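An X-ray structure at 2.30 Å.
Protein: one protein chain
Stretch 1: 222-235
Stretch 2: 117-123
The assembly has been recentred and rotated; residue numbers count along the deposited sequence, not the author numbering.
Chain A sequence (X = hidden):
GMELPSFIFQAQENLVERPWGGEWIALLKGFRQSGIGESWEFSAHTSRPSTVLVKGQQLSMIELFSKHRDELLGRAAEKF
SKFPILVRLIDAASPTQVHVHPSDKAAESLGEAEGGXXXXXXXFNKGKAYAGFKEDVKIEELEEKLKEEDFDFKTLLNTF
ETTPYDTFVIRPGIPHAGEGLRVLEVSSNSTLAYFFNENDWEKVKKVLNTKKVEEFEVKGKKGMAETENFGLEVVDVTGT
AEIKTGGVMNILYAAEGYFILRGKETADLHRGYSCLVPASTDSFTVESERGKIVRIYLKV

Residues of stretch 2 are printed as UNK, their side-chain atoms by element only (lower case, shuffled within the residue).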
# COMPACT_ATOMS: atom_id res chain seq x y z
N LYS A 222 1.62 10.53 12.68
CA LYS A 222 0.82 11.29 11.74
C LYS A 222 1.59 11.54 10.43
O LYS A 222 2.68 12.11 10.44
CB LYS A 222 0.35 12.62 12.38
CG LYS A 222 -0.51 13.51 11.47
CD LYS A 222 -1.84 12.88 11.05
CE LYS A 222 -2.89 12.98 12.14
NZ LYS A 222 -4.21 12.42 11.74
N GLY A 223 1.02 11.08 9.32
CA GLY A 223 1.58 11.32 7.99
C GLY A 223 2.90 10.64 7.65
O GLY A 223 3.55 11.02 6.68
N MSE A 224 3.28 9.62 8.40
CA MSE A 224 4.63 9.09 8.31
C MSE A 224 4.72 7.70 8.92
O MSE A 224 4.45 7.52 10.11
CB MSE A 224 5.55 10.02 9.08
CG MSE A 224 6.96 10.12 8.63
SE MSE A 224 7.78 11.43 9.89
CE MSE A 224 8.92 10.18 10.91
N ALA A 225 5.09 6.71 8.11
CA ALA A 225 5.29 5.35 8.59
C ALA A 225 6.33 4.63 7.75
O ALA A 225 6.52 4.94 6.57
CB ALA A 225 3.96 4.57 8.57
N GLU A 226 7.01 3.66 8.36
CA GLU A 226 7.96 2.81 7.64
C GLU A 226 8.11 1.40 8.19
O GLU A 226 7.75 1.11 9.34
CB GLU A 226 9.33 3.50 7.45
CG GLU A 226 9.97 4.07 8.69
CD GLU A 226 11.27 4.83 8.42
OE1 GLU A 226 11.33 5.75 7.55
OE2 GLU A 226 12.27 4.49 9.07
N THR A 227 8.60 0.51 7.33
CA THR A 227 9.04 -0.82 7.73
C THR A 227 10.56 -0.79 7.57
O THR A 227 11.13 0.29 7.44
CB THR A 227 8.38 -1.91 6.85
OG1 THR A 227 8.93 -1.86 5.53
CG2 THR A 227 6.87 -1.71 6.78
N GLU A 228 11.23 -1.95 7.57
CA GLU A 228 12.68 -1.91 7.37
C GLU A 228 13.03 -1.81 5.89
O GLU A 228 14.18 -1.56 5.54
CB GLU A 228 13.39 -3.11 8.03
CG GLU A 228 13.60 -2.99 9.58
CD GLU A 228 14.64 -1.93 9.99
OE1 GLU A 228 15.73 -2.33 10.48
OE2 GLU A 228 14.39 -0.70 9.84
N ASN A 229 12.04 -1.99 5.02
CA ASN A 229 12.29 -2.07 3.58
C ASN A 229 11.79 -0.88 2.77
O ASN A 229 12.24 -0.65 1.65
CB ASN A 229 11.71 -3.36 3.03
CG ASN A 229 12.45 -4.59 3.52
OD1 ASN A 229 11.84 -5.52 4.05
ND2 ASN A 229 13.76 -4.60 3.36
N PHE A 230 10.84 -0.14 3.34
CA PHE A 230 10.21 0.97 2.64
C PHE A 230 9.48 1.89 3.62
O PHE A 230 9.23 1.53 4.77
CB PHE A 230 9.24 0.46 1.55
CG PHE A 230 8.17 -0.46 2.06
CD1 PHE A 230 7.00 0.05 2.66
CD2 PHE A 230 8.30 -1.85 1.95
CE1 PHE A 230 6.01 -0.81 3.13
CE2 PHE A 230 7.31 -2.71 2.42
CZ PHE A 230 6.17 -2.18 3.00
N GLY A 231 9.14 3.09 3.16
CA GLY A 231 8.37 4.00 3.98
C GLY A 231 7.56 4.94 3.12
O GLY A 231 7.63 4.90 1.90
N LEU A 232 6.79 5.79 3.79
CA LEU A 232 5.96 6.79 3.15
C LEU A 232 5.93 8.01 4.06
O LEU A 232 6.01 7.88 5.29
CB LEU A 232 4.54 6.24 2.91
CG LEU A 232 3.66 5.92 4.12
CD1 LEU A 232 2.91 7.16 4.62
CD2 LEU A 232 2.66 4.81 3.76
N GLU A 233 5.84 9.20 3.47
CA GLU A 233 5.67 10.44 4.22
C GLU A 233 4.78 11.37 3.44
O GLU A 233 4.82 11.39 2.21
CB GLU A 233 7.01 11.13 4.50
CG GLU A 233 7.82 11.44 3.23
CD GLU A 233 9.08 12.24 3.50
OE1 GLU A 233 9.37 12.54 4.68
OE2 GLU A 233 9.78 12.60 2.52
N VAL A 234 3.96 12.14 4.16
CA VAL A 234 3.12 13.15 3.57
C VAL A 234 3.89 14.48 3.57
O VAL A 234 4.33 14.94 4.62
CB VAL A 234 1.77 13.28 4.34
CG1 VAL A 234 0.89 14.40 3.73
CG2 VAL A 234 1.02 11.94 4.34
N VAL A 235 4.09 15.06 2.39
CA VAL A 235 4.73 16.37 2.26
C VAL A 235 3.65 17.43 2.05
O VAL A 235 2.86 17.33 1.10
CB VAL A 235 5.75 16.39 1.09
CG1 VAL A 235 6.55 17.73 1.05
CG2 VAL A 235 6.68 15.18 1.18
N UNK A 117 4.40 -10.70 3.79
CA UNK A 117 3.82 -9.37 3.63
C UNK A 117 3.99 -8.56 4.90
O UNK A 117 3.53 -8.97 5.97
c UNK A 117 2.31 -9.41 3.27
c UNK A 117 1.84 -8.02 2.78
c UNK A 117 1.99 -10.48 2.22
N UNK A 118 4.64 -7.41 4.77
CA UNK A 118 4.57 -6.33 5.77
C UNK A 118 3.97 -5.13 5.05
O UNK A 118 4.16 -4.97 3.84
o UNK A 118 9.20 -4.70 4.90
c UNK A 118 5.96 -5.98 6.31
o UNK A 118 8.62 -5.29 6.96
c UNK A 118 8.36 -5.16 5.73
c UNK A 118 6.97 -5.58 5.20
N UNK A 119 3.23 -4.29 5.76
CA UNK A 119 2.63 -3.13 5.13
C UNK A 119 2.52 -1.89 6.00
O UNK A 119 2.46 -1.96 7.24
o UNK A 119 0.39 -3.84 5.59
c UNK A 119 1.26 -3.48 4.55
N UNK A 120 2.53 -0.74 5.32
CA UNK A 120 2.33 0.55 5.93
C UNK A 120 1.05 1.15 5.33
O UNK A 120 0.84 1.13 4.12
c UNK A 120 3.55 1.44 5.68
N UNK A 121 0.19 1.66 6.20
CA UNK A 121 -1.11 2.19 5.83
C UNK A 121 -1.12 3.68 6.07
O UNK A 121 -0.62 4.14 7.09
c UNK A 121 -2.20 1.59 6.72
n UNK A 121 -2.59 -1.95 5.67
c UNK A 121 -4.73 -2.76 6.75
c UNK A 121 -5.81 -1.05 8.10
c UNK A 121 -4.81 -0.11 7.80
c UNK A 121 -3.75 -0.50 6.95
c UNK A 121 -5.76 -2.36 7.58
c UNK A 121 -1.91 -0.75 5.69
c UNK A 121 -3.73 -1.82 6.44
c UNK A 121 -2.58 0.17 6.45
N UNK A 122 -1.66 4.43 5.11
CA UNK A 122 -1.95 5.84 5.27
C UNK A 122 -3.44 6.03 4.99
O UNK A 122 -3.93 5.76 3.90
c UNK A 122 -1.34 8.23 4.46
c UNK A 122 -0.74 8.82 5.76
c UNK A 122 -1.12 6.72 4.33
c UNK A 122 -0.80 8.97 3.23
N UNK A 123 -4.15 6.48 6.01
CA UNK A 123 -5.59 6.59 6.00
C UNK A 123 -5.97 7.99 5.51
O UNK A 123 -5.25 8.95 5.76
c UNK A 123 -5.99 4.79 7.78
c UNK A 123 -7.47 6.85 7.71
c UNK A 123 -6.10 6.30 7.45

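Position 117 carries three side-chain carbons, the first bearing the other two. This fork at CB is a valine's. Its side chain is out of reach of stretch 1, so Val117 leads into the contact without taking part.

Position 118 has three carbons in a row, the last carrying two oxygens: a carboxylate at the end of a two-carbon spacer, hence glutamate. CA-to-CB points toward stretch 1, and the extended chi2 of 177° carries the acid to the turn between the two strands there. Thr227 OG1 gives Glu118 OE2 a weak hydrogen bond at 2.9 Å, though another acceptor lies within reach of the same proton. Asn229 OD1 also lies 2.9 Å from Glu118 OE2, but that amide is probably turned over in the model. The backbone contributes too, with Glu118 O 3.5 Å from Phe230 CZ.

Position 119 has one carbon and then one oxygen, which makes it serine. CA-to-CB points away, so Ser119 offers backbone instead: its CA lies 4.2 Å from Phe230 CZ, at the ring's edge.

Position 120 has a single carbon and is alanine. Small as it is, Ala120 CB meets three apolar side chains of stretch 1: it is 4.0 Å from Leu232 CD2, 4.2 Å from Phe230 CE1 and 4.3 Å from Ala225 CB.

Position 121 holds one carbon followed by fused five- and six-membered rings of eight carbons and one nitrogen, which only tryptophan explains. CA-to-CB of Trp121 points away, and its side chain makes no contact with stretch 1.

Position 122 has four carbons, forked at the second: leucine. Its CA-to-CB bond points toward stretch 1, where Leu122 CD2 meets Val234 CG2 at 3.7 Å, Leu122 CB meets Leu232 CD1 at 4.1 Å, and Leu122 CD1 lies 4.1 Å from Gly223 CA.

Position 123 again has three carbons, two carried by the first, so it is valine. Val123 lies out of reach.

The contact works by alternation. CA-to-CB points toward stretch 1 at 118, 120 and 122 and away at 119 and 121. Opposite them is a hairpin-like pair of strands, tied by Leu232 N to Ala225 O at 2.9 Å and Val234 N to Gly223 O at 2.8 Å, which presents Ala225, Leu232 and Val234 to the apolar side chains. Strands 230-235 and 119-123 run 13° from parallel and their axes approach to 8.0 Å, packing through side chains. The rule is apolar packing at Ala120 and Leu122, with a carboxylate at the turn end, where Thr227 OG1 also accepts from Asn229 N at 3.2 Å.

Stretch 2 117-123: VESAWLV
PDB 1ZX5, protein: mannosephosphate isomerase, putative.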